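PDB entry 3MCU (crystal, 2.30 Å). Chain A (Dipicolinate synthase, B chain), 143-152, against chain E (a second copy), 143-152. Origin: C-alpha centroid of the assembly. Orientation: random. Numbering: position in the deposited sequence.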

# COMPACT_ATOMS: atom_id res chain seq x y z
N ARG A 143 2.85 -8.56 -4.28
CA ARG A 143 3.96 -7.62 -4.22
C ARG A 143 5.25 -8.37 -4.59
O ARG A 143 6.03 -7.91 -5.43
CB ARG A 143 4.08 -6.91 -2.85
CG ARG A 143 5.27 -5.91 -2.74
CD ARG A 143 5.16 -4.94 -1.54
NE ARG A 143 3.78 -4.48 -1.36
CZ ARG A 143 2.97 -4.87 -0.36
NH1 ARG A 143 3.40 -5.71 0.58
NH2 ARG A 143 1.72 -4.40 -0.32
N LEU A 144 5.44 -9.54 -3.98
CA LEU A 144 6.62 -10.36 -4.25
C LEU A 144 6.65 -10.83 -5.70
O LEU A 144 7.68 -10.78 -6.34
CB LEU A 144 6.68 -11.56 -3.30
CG LEU A 144 6.79 -11.20 -1.82
CD1 LEU A 144 6.42 -12.38 -0.91
CD2 LEU A 144 8.19 -10.65 -1.47
N MSE A 145 5.50 -11.26 -6.22
CA MSE A 145 5.44 -11.74 -7.60
C MSE A 145 6.03 -10.71 -8.56
O MSE A 145 6.63 -11.05 -9.57
CB MSE A 145 3.99 -12.01 -7.99
CG MSE A 145 3.60 -13.48 -7.96
SE MSE A 145 4.30 -14.35 -9.56
CE MSE A 145 3.59 -13.05 -10.81
N ALA A 146 5.84 -9.44 -8.25
CA ALA A 146 6.16 -8.39 -9.19
C ALA A 146 7.57 -7.80 -8.99
O ALA A 146 8.03 -7.03 -9.82
CB ALA A 146 5.09 -7.29 -9.12
N THR A 147 8.23 -8.19 -7.91
CA THR A 147 9.49 -7.60 -7.46
C THR A 147 10.72 -8.22 -8.15
O THR A 147 10.72 -9.41 -8.46
CB THR A 147 9.61 -7.78 -5.92
OG1 THR A 147 8.50 -7.15 -5.30
CG2 THR A 147 10.87 -7.14 -5.37
N LYS A 148 11.75 -7.41 -8.40
CA LYS A 148 12.96 -7.90 -9.08
C LYS A 148 13.60 -9.07 -8.34
O LYS A 148 13.71 -9.06 -7.12
CB LYS A 148 14.01 -6.79 -9.25
CG LYS A 148 13.64 -5.63 -10.18
CD LYS A 148 14.81 -4.64 -10.26
CE LYS A 148 14.60 -3.58 -11.32
NZ LYS A 148 13.39 -2.75 -11.04
N ASN A 149 13.98 -10.10 -9.10
CA ASN A 149 14.74 -11.23 -8.57
C ASN A 149 14.00 -12.19 -7.64
O ASN A 149 14.64 -12.96 -6.93
CB ASN A 149 16.01 -10.74 -7.90
CG ASN A 149 16.89 -9.93 -8.84
OD1 ASN A 149 17.16 -10.34 -9.95
ND2 ASN A 149 17.30 -8.76 -8.40
N ILE A 150 12.67 -12.13 -7.63
CA ILE A 150 11.89 -13.04 -6.80
C ILE A 150 11.00 -13.92 -7.67
O ILE A 150 10.35 -13.44 -8.59
CB ILE A 150 11.06 -12.29 -5.74
CG1 ILE A 150 11.97 -11.45 -4.85
CG2 ILE A 150 10.30 -13.28 -4.87
CD1 ILE A 150 11.25 -10.58 -3.83
N TYR A 151 10.99 -15.21 -7.37
CA TYR A 151 10.32 -16.20 -8.21
C TYR A 151 9.49 -17.14 -7.35
O TYR A 151 9.82 -17.38 -6.18
CB TYR A 151 11.35 -16.97 -9.07
CG TYR A 151 12.23 -16.05 -9.88
CD1 TYR A 151 11.80 -15.53 -11.11
CD2 TYR A 151 13.47 -15.63 -9.39
CE1 TYR A 151 12.58 -14.65 -11.84
CE2 TYR A 151 14.27 -14.74 -10.13
CZ TYR A 151 13.82 -14.26 -11.35
OH TYR A 151 14.59 -13.39 -12.06
N PHE A 152 8.43 -17.69 -7.92
CA PHE A 152 7.53 -18.59 -7.17
C PHE A 152 7.48 -19.96 -7.80
O PHE A 152 7.31 -20.08 -9.02
CB PHE A 152 6.11 -18.03 -7.14
CG PHE A 152 5.90 -16.99 -6.07
CD1 PHE A 152 6.35 -15.70 -6.25
CD2 PHE A 152 5.23 -17.31 -4.90
CE1 PHE A 152 6.14 -14.74 -5.27
CE2 PHE A 152 5.03 -16.36 -3.91
CZ PHE A 152 5.47 -15.07 -4.10
N ARG E 143 7.90 1.93 -5.73
CA ARG E 143 7.23 0.69 -6.16
C ARG E 143 7.87 0.28 -7.48
O ARG E 143 8.32 -0.85 -7.63
CB ARG E 143 5.70 0.85 -6.27
CG ARG E 143 4.94 -0.37 -6.90
CD ARG E 143 3.42 -0.37 -6.55
NE ARG E 143 3.26 0.22 -5.23
CZ ARG E 143 2.63 1.36 -4.95
NH1 ARG E 143 1.99 2.06 -5.90
NH2 ARG E 143 2.62 1.80 -3.70
N LEU E 144 7.94 1.22 -8.42
CA LEU E 144 8.57 1.02 -9.72
C LEU E 144 10.03 0.57 -9.63
O LEU E 144 10.40 -0.44 -10.21
CB LEU E 144 8.44 2.29 -10.57
CG LEU E 144 6.99 2.63 -10.93
CD1 LEU E 144 6.84 4.05 -11.49
CD2 LEU E 144 6.39 1.60 -11.89
N MSE E 145 10.86 1.31 -8.89
CA MSE E 145 12.26 0.93 -8.68
C MSE E 145 12.44 -0.56 -8.37
O MSE E 145 13.45 -1.17 -8.73
CB MSE E 145 12.85 1.74 -7.54
CG MSE E 145 13.59 3.00 -7.96
SE MSE E 145 15.39 2.60 -8.63
CE MSE E 145 15.92 1.31 -7.29
N ALA E 146 11.47 -1.14 -7.68
CA ALA E 146 11.63 -2.50 -7.19
C ALA E 146 10.97 -3.53 -8.10
O ALA E 146 11.13 -4.72 -7.91
CB ALA E 146 11.10 -2.61 -5.78
N THR E 147 10.24 -3.06 -9.11
CA THR E 147 9.46 -3.92 -9.99
C THR E 147 10.25 -4.50 -11.17
O THR E 147 11.11 -3.84 -11.75
CB THR E 147 8.23 -3.16 -10.53
OG1 THR E 147 7.48 -2.64 -9.43
CG2 THR E 147 7.34 -4.07 -11.34
N LYS E 148 9.96 -5.75 -11.52
CA LYS E 148 10.60 -6.41 -12.66
C LYS E 148 10.57 -5.57 -13.93
O LYS E 148 9.52 -5.10 -14.33
CB LYS E 148 9.95 -7.77 -12.94
CG LYS E 148 10.11 -8.83 -11.85
CD LYS E 148 9.49 -10.15 -12.33
CE LYS E 148 10.01 -11.36 -11.55
NZ LYS E 148 9.47 -11.41 -10.17
N ASN E 149 11.73 -5.43 -14.57
CA ASN E 149 11.87 -4.86 -15.91
C ASN E 149 11.72 -3.33 -16.02
O ASN E 149 11.49 -2.80 -17.13
CB ASN E 149 10.94 -5.58 -16.89
CG ASN E 149 11.18 -7.08 -16.91
OD1 ASN E 149 12.33 -7.53 -16.93
ND2 ASN E 149 10.10 -7.86 -16.88
N ILE E 150 11.86 -2.64 -14.89
CA ILE E 150 11.76 -1.19 -14.84
C ILE E 150 13.07 -0.59 -14.35
O ILE E 150 13.65 -1.01 -13.33
CB ILE E 150 10.54 -0.74 -13.98
CG1 ILE E 150 9.25 -1.36 -14.53
CG2 ILE E 150 10.44 0.79 -13.93
CD1 ILE E 150 7.99 -1.02 -13.75
N TYR E 151 13.56 0.39 -15.10
CA TYR E 151 14.86 0.99 -14.85
C TYR E 151 14.72 2.49 -14.90
O TYR E 151 13.85 3.01 -15.59
CB TYR E 151 15.88 0.49 -15.88
CG TYR E 151 15.94 -1.01 -15.89
CD1 TYR E 151 16.81 -1.70 -15.05
CD2 TYR E 151 15.08 -1.74 -16.71
CE1 TYR E 151 16.84 -3.08 -15.05
CE2 TYR E 151 15.12 -3.12 -16.72
CZ TYR E 151 16.00 -3.79 -15.89
OH TYR E 151 16.00 -5.17 -15.89
N PHE E 152 15.58 3.17 -14.16
CA PHE E 152 15.51 4.62 -14.06
C PHE E 152 16.78 5.25 -14.58
O PHE E 152 17.89 4.82 -14.23
CB PHE E 152 15.31 5.04 -12.60
CG PHE E 152 13.89 4.88 -12.10
CD1 PHE E 152 13.40 3.64 -11.73
CD2 PHE E 152 13.06 5.97 -11.96
CE1 PHE E 152 12.12 3.49 -11.26
CE2 PHE E 152 11.77 5.83 -11.50
CZ PHE E 152 11.30 4.57 -11.15

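This is a near-symmetric, largely polar contact in which two copies of one segment pair through a single backbone bridge and exchange lysines that bind carbonyl oxygens of the other chain. The bridge centres on Thr A147 and Thr E147, whose CA atoms lie 4.5 Å apart. Two reciprocal hydrogen bonds define it: Lys A148 N to Ala E146 O at 2.8 Å, with an N-H...O angle of 163°, and Lys E148 N to Ala A146 O at 2.9 Å and 172°. The same carbonyls receive CA-H...O contacts, from Thr A147 CA to Ala E146 O at 3.3 Å and from Thr E147 CA to Ala A146 O at 3.4 Å.

Each lysine, with chi2 and chi3 both t, extends its amine to three acceptors. Lys A148 NZ donates to Met E145 O (2.8 Å), Thr E147 O (2.6 Å) and Ile E150 O (2.9 Å); Lys E148 NZ donates to Met A145 O (2.9 Å), Thr A147 O (2.9 Å) and Ile A150 O (2.7 Å). These carbonyls belong to the helix and to the first and last residues of the type II turn, the last also beginning the strand, so one amine joins three points of its partner's backbone. The tyrosine rings add little: Lys A148 NZ lies 5.5 Å from the Tyr E151 ring centroid and Lys E148 NZ 5.2 Å from that of Tyr A151, each at most a weak cation-pi attraction.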